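Local coordinates for variant surface glycoprotein MITat 1.13 (Trypanosoma brucei, PDB 6Z8G) that probably forms part of the dense surface coat with which the trypanosome evades its host's immune response, one antigenic form being exchanged for another, at residues B[64-69]-B[86-91]; B[92-97]-B[291-296]. All coordinates share one frame; numbering follows the deposited sequence.

Contact 1. Residues B[64-69]-B[86-91]; sequences EAYSKL and PLLGAA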
ATOM      1  N   GLU B  64      16.548  12.567 -12.098  1.00 18.12           N
ATOM      2  CA  GLU B  64      16.686  13.789 -12.882  1.00 19.59           C
ATOM      3  C   GLU B  64      18.118  14.315 -12.830  1.00 19.80           C
ATOM      4  O   GLU B  64      18.710  14.670 -13.866  1.00 19.01           O
ATOM      5  CB  GLU B  64      15.698  14.827 -12.346  1.00 22.01           C
ATOM      6  CG  GLU B  64      15.147  15.786 -13.377  1.00 27.21           C
ATOM      7  CD  GLU B  64      14.954  17.186 -12.813  1.00 31.28           C
ATOM      8  OE1 GLU B  64      15.222  17.380 -11.605  1.00 33.43           O
ATOM      9  OE2 GLU B  64      14.539  18.091 -13.570  1.00 34.78           O
ATOM     10  N   ALA B  65      18.697  14.354 -11.624  1.00 17.20           N
ATOM     11  CA  ALA B  65      20.059  14.852 -11.461  1.00 16.93           C
ATOM     12  C   ALA B  65      21.044  14.028 -12.277  1.00 16.13           C
ATOM     13  O   ALA B  65      21.940  14.580 -12.943  1.00 16.36           O
ATOM     14  CB  ALA B  65      20.439  14.845  -9.978  1.00 17.20           C
ATOM     15  N   TYR B  66      20.912  12.695 -12.217  1.00 16.77           N
ATOM     16  CA  TYR B  66      21.837  11.844 -12.952  1.00 16.42           C
ATOM     17  C   TYR B  66      21.701  12.033 -14.461  1.00 17.72           C
ATOM     18  O   TYR B  66      22.710  12.136 -15.165  1.00 16.11           O
ATOM     19  CB  TYR B  66      21.628  10.391 -12.571  1.00 17.08           C
ATOM     20  CG  TYR B  66      22.570   9.475 -13.284  1.00 18.24           C
ATOM     21  CD1 TYR B  66      23.942   9.552 -13.073  1.00 18.85           C
ATOM     22  CD2 TYR B  66      22.095   8.527 -14.176  1.00 18.98           C
ATOM     23  CE1 TYR B  66      24.822   8.694 -13.751  1.00 20.18           C
ATOM     24  CE2 TYR B  66      22.954   7.678 -14.855  1.00 20.70           C
ATOM     25  CZ  TYR B  66      24.304   7.756 -14.636  1.00 20.36           C
ATOM     26  OH  TYR B  66      25.135   6.904 -15.316  1.00 22.09           O
ATOM     27  N   SER B  67      20.464  12.134 -14.971  1.00 18.78           N
ATOM     28  CA  SER B  67      20.270  12.342 -16.405  1.00 19.15           C
ATOM     29  C   SER B  67      20.829  13.687 -16.853  1.00 18.46           C
ATOM     30  O   SER B  67      21.377  13.810 -17.956  1.00 18.07           O
ATOM     31  CB  SER B  67      18.792  12.252 -16.750  1.00 20.78           C
ATOM     32  OG  SER B  67      18.284  10.972 -16.420  1.00 24.60           O
ATOM     33  N   LYS B  68      20.708  14.714 -16.003  1.00 17.77           N
ATOM     34  CA  LYS B  68      21.317  15.994 -16.343  1.00 20.05           C
ATOM     35  C   LYS B  68      22.834  15.873 -16.401  1.00 18.11           C
ATOM     36  O   LYS B  68      23.474  16.448 -17.280  1.00 17.96           O
ATOM     37  CB  LYS B  68      20.919  17.056 -15.324  1.00 21.29           C
ATOM     38  CG  LYS B  68      19.505  17.559 -15.451  1.00 23.18           C
ATOM     39  CD  LYS B  68      19.355  18.892 -14.740  1.00 26.86           C
ATOM     40  CE  LYS B  68      18.506  18.769 -13.505  1.00 31.07           C
ATOM     41  NZ  LYS B  68      18.678  19.954 -12.591  1.00 33.52           N
ATOM     42  N   LEU B  69      23.428  15.130 -15.460  1.00 16.36           N
ATOM     43  CA  LEU B  69      24.881  14.999 -15.430  1.00 16.84           C
ATOM     44  C   LEU B  69      25.377  14.288 -16.674  1.00 17.48           C
ATOM     45  O   LEU B  69      26.338  14.723 -17.304  1.00 17.45           O
ATOM     46  CB  LEU B  69      25.336  14.258 -14.168  1.00 16.97           C
ATOM     47  CG  LEU B  69      25.304  15.065 -12.849  1.00 17.39           C
ATOM     48  CD1 LEU B  69      25.430  14.153 -11.616  1.00 17.93           C
ATOM     49  CD2 LEU B  69      26.342  16.162 -12.793  1.00 17.81           C
ATOM     50  N   PRO B  86      33.557  13.655 -11.952  1.00 22.02           N
ATOM     51  CA  PRO B  86      33.491  13.027 -10.620  1.00 21.44           C
ATOM     52  C   PRO B  86      32.092  13.000 -10.051  1.00 20.34           C
ATOM     53  O   PRO B  86      31.758  12.076  -9.312  1.00 20.87           O
ATOM     54  CB  PRO B  86      34.431  13.892  -9.762  1.00 21.99           C
ATOM     55  CG  PRO B  86      35.289  14.607 -10.748  1.00 21.65           C
ATOM     56  CD  PRO B  86      34.397  14.861 -11.939  1.00 20.90           C
ATOM     57  N   LEU B  87      31.237  13.940 -10.448  1.00 19.81           N
ATOM     58  CA  LEU B  87      29.862  13.905  -9.998  1.00 18.35           C
ATOM     59  C   LEU B  87      29.127  12.752 -10.653  1.00 19.46           C
ATOM     60  O   LEU B  87      28.217  12.173 -10.049  1.00 17.79           O
ATOM     61  CB  LEU B  87      29.164  15.225 -10.323  1.00 18.39           C
ATOM     62  CG  LEU B  87      29.824  16.492  -9.792  1.00 19.88           C
ATOM     63  CD1 LEU B  87      29.052  17.739 -10.224  1.00 19.87           C
ATOM     64  CD2 LEU B  87      29.898  16.398  -8.281  1.00 19.60           C
ATOM     65  N   LEU B  88      29.555  12.371 -11.851  1.00 19.91           N
ATOM     66  CA  LEU B  88      28.817  11.386 -12.627  1.00 20.63           C
ATOM     67  C   LEU B  88      28.930  10.001 -12.001  1.00 20.68           C
ATOM     68  O   LEU B  88      27.917   9.341 -11.742  1.00 19.57           O
ATOM     69  CB  LEU B  88      29.329  11.397 -14.062  1.00 20.69           C
ATOM     70  CG  LEU B  88      28.316  10.879 -15.069  1.00 21.41           C
ATOM     71  CD1 LEU B  88      28.655  11.462 -16.410  1.00 23.22           C
ATOM     72  CD2 LEU B  88      28.389   9.374 -15.121  1.00 22.74           C
ATOM     73  N   GLY B  89      30.159   9.539 -11.750  1.00 19.06           N
ATOM     74  CA  GLY B  89      30.335   8.205 -11.186  1.00 19.58           C
ATOM     75  C   GLY B  89      29.743   8.068  -9.792  1.00 19.95           C
ATOM     76  O   GLY B  89      29.184   7.024  -9.438  1.00 21.01           O
ATOM     77  N   ALA B  90      29.896   9.107  -8.961  1.00 20.14           N
ATOM     78  CA  ALA B  90      29.255   9.083  -7.652  1.00 18.78           C
ATOM     79  C   ALA B  90      27.740   9.082  -7.790  1.00 18.31           C
ATOM     80  O   ALA B  90      27.037   8.381  -7.046  1.00 17.65           O
ATOM     81  CB  ALA B  90      29.704  10.288  -6.830  1.00 19.42           C
ATOM     82  N   ALA B  91      27.224   9.858  -8.754  1.00 18.36           N
ATOM     83  CA  ALA B  91      25.780   9.967  -8.907  1.00 18.51           C
ATOM     84  C   ALA B  91      25.187   8.641  -9.301  1.00 18.39           C
ATOM     85  O   ALA B  91      24.104   8.276  -8.837  1.00 18.01           O
ATOM     86  CB  ALA B  91      25.430  11.015  -9.962  1.00 19.12           C
TER

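Contact 2. Residues B[92-97]-B[291-296]; sequences ADILDI and RANPKF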
ATOM      1  N   ALA B  92      25.893   7.896 -10.148  1.00 17.46           N
ATOM      2  CA  ALA B  92      25.384   6.590 -10.544  1.00 18.19           C
ATOM      3  C   ALA B  92      25.310   5.658  -9.351  1.00 17.79           C
ATOM      4  O   ALA B  92      24.352   4.887  -9.204  1.00 18.81           O
ATOM      5  CB  ALA B  92      26.269   5.999 -11.629  1.00 18.77           C
ATOM      6  N   ASP B  93      26.308   5.731  -8.477  1.00 17.92           N
ATOM      7  CA  ASP B  93      26.307   4.901  -7.275  1.00 18.97           C
ATOM      8  C   ASP B  93      25.193   5.302  -6.292  1.00 18.00           C
ATOM      9  O   ASP B  93      24.502   4.441  -5.728  1.00 17.69           O
ATOM     10  CB  ASP B  93      27.689   4.974  -6.633  1.00 20.63           C
ATOM     11  CG  ASP B  93      27.951   3.815  -5.697  1.00 24.70           C
ATOM     12  OD1 ASP B  93      27.813   2.646  -6.139  1.00 25.62           O
ATOM     13  OD2 ASP B  93      28.273   4.076  -4.511  1.00 25.21           O
ATOM     14  N   ILE B  94      25.027   6.606  -6.052  1.00 17.82           N
ATOM     15  CA  ILE B  94      23.971   7.090  -5.170  1.00 17.98           C
ATOM     16  C   ILE B  94      22.603   6.687  -5.698  1.00 18.07           C
ATOM     17  O   ILE B  94      21.725   6.247  -4.937  1.00 17.83           O
ATOM     18  CB  ILE B  94      24.077   8.614  -4.998  1.00 18.37           C
ATOM     19  CG1 ILE B  94      25.304   8.965  -4.158  1.00 17.86           C
ATOM     20  CG2 ILE B  94      22.812   9.138  -4.328  1.00 17.97           C
ATOM     21  CD1 ILE B  94      25.747  10.401  -4.296  1.00 18.62           C
ATOM     22  N   LEU B  95      22.388   6.857  -7.001  1.00 15.63           N
ATOM     23  CA  LEU B  95      21.089   6.530  -7.578  1.00 15.98           C
ATOM     24  C   LEU B  95      20.801   5.039  -7.461  1.00 16.50           C
ATOM     25  O   LEU B  95      19.688   4.644  -7.098  1.00 16.19           O
ATOM     26  CB  LEU B  95      21.055   6.977  -9.029  1.00 15.77           C
ATOM     27  CG  LEU B  95      19.744   6.737  -9.766  1.00 17.17           C
ATOM     28  CD1 LEU B  95      18.618   7.370  -8.981  1.00 17.13           C
ATOM     29  CD2 LEU B  95      19.876   7.337 -11.183  1.00 18.49           C
ATOM     30  N   ASP B  96      21.798   4.201  -7.752  1.00 18.92           N
ATOM     31  CA  ASP B  96      21.634   2.752  -7.638  1.00 20.76           C
ATOM     32  C   ASP B  96      21.275   2.331  -6.210  1.00 21.40           C
ATOM     33  O   ASP B  96      20.353   1.531  -5.997  1.00 20.74           O
ATOM     34  CB  ASP B  96      22.915   2.053  -8.091  1.00 21.97           C
ATOM     35  CG  ASP B  96      22.765   0.544  -8.089  1.00 25.86           C
ATOM     36  OD1 ASP B  96      22.020   0.040  -8.950  1.00 26.40           O
ATOM     37  OD2 ASP B  96      23.363  -0.126  -7.213  1.00 27.29           O
ATOM     38  N   ILE B  97      22.018   2.830  -5.218  1.00 16.57           N
ATOM     39  CA  ILE B  97      21.726   2.503  -3.826  1.00 17.34           C
ATOM     40  C   ILE B  97      20.319   2.958  -3.474  1.00 17.09           C
ATOM     41  O   ILE B  97      19.538   2.225  -2.859  1.00 17.42           O
ATOM     42  CB  ILE B  97      22.770   3.164  -2.906  1.00 17.84           C
ATOM     43  CG1 ILE B  97      24.136   2.510  -3.088  1.00 20.66           C
ATOM     44  CG2 ILE B  97      22.314   3.112  -1.430  1.00 20.53           C
ATOM     45  CD1 ILE B  97      25.291   3.347  -2.512  1.00 23.23           C
ATOM     46  N   ARG B 291      30.441  13.826  -1.734  1.00 25.14           N
ATOM     47  CA  ARG B 291      31.777  13.713  -1.145  1.00 25.90           C
ATOM     48  C   ARG B 291      32.039  12.390  -0.424  1.00 26.86           C
ATOM     49  O   ARG B 291      33.155  11.871  -0.449  1.00 27.98           O
ATOM     50  CB  ARG B 291      32.039  14.884  -0.193  1.00 27.06           C
ATOM     51  CG  ARG B 291      33.496  15.037   0.214  1.00 29.40           C
ATOM     52  CD  ARG B 291      33.801  16.458   0.656  1.00 30.38           C
ATOM     53  NE  ARG B 291      35.235  16.731   0.675  1.00 31.88           N
ATOM     54  CZ  ARG B 291      35.765  17.938   0.844  1.00 25.01           C
ATOM     55  NH1 ARG B 291      34.979  18.992   1.009  1.00 28.82           N
ATOM     56  NH2 ARG B 291      37.082  18.091   0.847  1.00 34.91           N
ATOM     57  N   ALA B 292      31.007  11.852   0.215  1.00 28.18           N
ATOM     58  CA  ALA B 292      31.114  10.606   0.964  1.00 29.50           C
ATOM     59  C   ALA B 292      30.992   9.376   0.078  1.00 30.05           C
ATOM     60  O   ALA B 292      31.116   8.245   0.576  1.00 30.41           O
ATOM     61  CB  ALA B 292      30.051  10.566   2.063  1.00 30.43           C
ATOM     62  N   ASN B 293      30.709   9.554  -1.194  1.00 26.09           N
ATOM     63  CA  ASN B 293      30.545   8.369  -2.013  1.00 24.99           C
ATOM     64  C   ASN B 293      31.914   7.827  -2.403  1.00 24.19           C
ATOM     65  O   ASN B 293      32.775   8.590  -2.860  1.00 25.75           O
ATOM     66  CB  ASN B 293      29.712   8.641  -3.259  1.00 23.77           C
ATOM     67  CG  ASN B 293      29.440   7.368  -4.045  1.00 24.25           C
ATOM     68  OD1 ASN B 293      30.253   6.960  -4.879  1.00 25.09           O
ATOM     69  ND2 ASN B 293      28.334   6.700  -3.737  1.00 22.26           N
ATOM     70  N   PRO B 294      32.135   6.526  -2.246  1.00 26.53           N
ATOM     71  CA  PRO B 294      33.447   5.942  -2.564  1.00 27.70           C
ATOM     72  C   PRO B 294      33.950   6.196  -3.979  1.00 27.79           C
ATOM     73  O   PRO B 294      35.160   6.113  -4.186  1.00 29.20           O
ATOM     74  CB  PRO B 294      33.222   4.438  -2.329  1.00 29.08           C
ATOM     75  CG  PRO B 294      31.971   4.347  -1.431  1.00 29.23           C
ATOM     76  CD  PRO B 294      31.135   5.517  -1.816  1.00 27.69           C
ATOM     77  N   LYS B 295      33.082   6.430  -4.975  1.00 27.48           N
ATOM     78  CA  LYS B 295      33.567   6.658  -6.344  1.00 28.01           C
ATOM     79  C   LYS B 295      34.193   8.037  -6.541  1.00 26.84           C
ATOM     80  O   LYS B 295      35.006   8.220  -7.456  1.00 27.92           O
ATOM     81  CB  LYS B 295      32.427   6.488  -7.363  1.00 27.96           C
ATOM     82  CG  LYS B 295      31.754   5.094  -7.380  1.00 28.24           C
ATOM     83  CD  LYS B 295      32.645   3.986  -8.003  1.00 27.62           C
ATOM     84  CE  LYS B 295      31.903   2.630  -8.018  1.00 29.54           C
ATOM     85  NZ  LYS B 295      32.434   1.666  -9.029  1.00 31.23           N
ATOM     86  N   PHE B 296      33.838   9.000  -5.690  1.00 23.06           N
ATOM     87  CA  PHE B 296      34.125  10.407  -5.950  1.00 21.67           C
ATOM     88  C   PHE B 296      35.615  10.724  -5.954  1.00 22.79           C
ATOM     89  O   PHE B 296      36.117  11.307  -6.919  1.00 21.33           O
ATOM     90  CB  PHE B 296      33.404  11.247  -4.905  1.00 21.01           C
ATOM     91  CG  PHE B 296      33.572  12.719  -5.081  1.00 21.69           C
ATOM     92  CD1 PHE B 296      33.006  13.367  -6.159  1.00 20.46           C
ATOM     93  CD2 PHE B 296      34.259  13.461  -4.139  1.00 22.11           C
ATOM     94  CE1 PHE B 296      33.150  14.739  -6.309  1.00 22.69           C
ATOM     95  CE2 PHE B 296      34.403  14.825  -4.276  1.00 21.83           C
ATOM     96  CZ  PHE B 296      33.846  15.471  -5.351  1.00 22.36           C
TER

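Contact 1. Residues B[64-69]-B[86-91]
Tyr66 and Leu69 meet Leu87, Leu88 and Ala91 in a helix-helix contact made by apolar packing, some of it against backbone carbonyls, set in the long helical hairpin that forms the stalk of the VSG N-terminal domain. One arm is helix 34-75 and the other helix 78-129, and the contact lies near the turn that joins them. The axes of the two short segments pass 9.7 Å apart at 142°, antiparallel but clearly splayed. Ala91 points its methyl group at the other helix and touches both Leu69 CD1, 3.5 Å from Ala91 CB, and the rim of the Tyr66 ring, whose CD1 is 3.7 Å from the same carbon. Tyr66 has CG turned away from its backbone N (chi1 -179°), which swings the ring out along the interface. The ring presents its edge to the partner helix, with Ala91 CB and Leu88 O both near its plane, and CE1 reaches Leu88 CD2 at 3.9 Å. Leu69 divides its two branches: CD1 takes the Ala91 methyl, while CD2 sits 3.9 Å from Leu87 CB, the two leucine side chains meeting at about a right angle. The other methyl of Leu88, CD1, lies 4.1 Å from Leu69 O, so Leu88 spans both partners. All five side chains are buried. Trp341 and Ile344 of helix 336-345 close over Leu69, Tyr336 of that helix and Phe296 of helix 296-304 pack on Leu87, and Gly372 of the second subunit lies against Tyr66 and Leu88.

Contact 2. Residues B[92-97]-B[291-296]
Asp93 is the first residue of 92-97 to meet the loop at 291-296, and it meets Asn293 through a single short hydrogen bond. Its CG lies anti to the backbone N (chi1 -160°), which carries the carboxylate out from the helix towards the loop. Asn293 ND2 donates to Asp93 OD2 over 2.7 Å at an N-H...O angle of 157°; OD2 accepts through its anti lone pair, the one facing away from OD1. The two flat groups are steeply turned, 73° between carboxylate and amide planes, and the oxygen lies slightly out of the amide plane. Asp93 CB also rests 4.1 Å from Lys295 CG. The lysine chain is bent at chi2, and Lys295 NZ stays 5.5 Å from Asp93 OD1, not in contact, where its charge could still favour the carboxylate electrostatically.

The other end of the Asn293 amide serves as a helix cap. Asn293 OD1 accepts from Lys295 N at 2.9 Å, a capping bond across the turn that leads into helix 296-304. One side chain thus ties the start of that helix to the flank of helix 78-129, and having both its ends engaged should fix the amide's rotation.

One residue further on, Ile94 lies beside the amide, its CG1 3.8 Å from Asn293 ND2, while the side chain also packs on Ile284 of a nearby loop. The second subunit comes close here too, Pro369 of that subunit packing on Asp93 and its Asp373 forming a long, weak ion pair with Lys295.

In the fold
Contacts 1 and 2 illustrate how one long helix can serve several partners in consecutive turns. Both draw on helix 78-129, at 86-91 and then at 92-97, and their centres are about 9 Å apart. Along the chain contact 1 is completed first, within the hairpin; contact 2 joins residues almost two hundred positions apart, bringing a loop that follows much of the chain back onto the stalk. The two touch directly: Ala90 packs on Asn293, Pro86 on Phe296, and Tyr66 on Ala92 and Leu95. Both also meet the second subunit, so hairpin, returning loop and dimer partner come together at this end of the bundle.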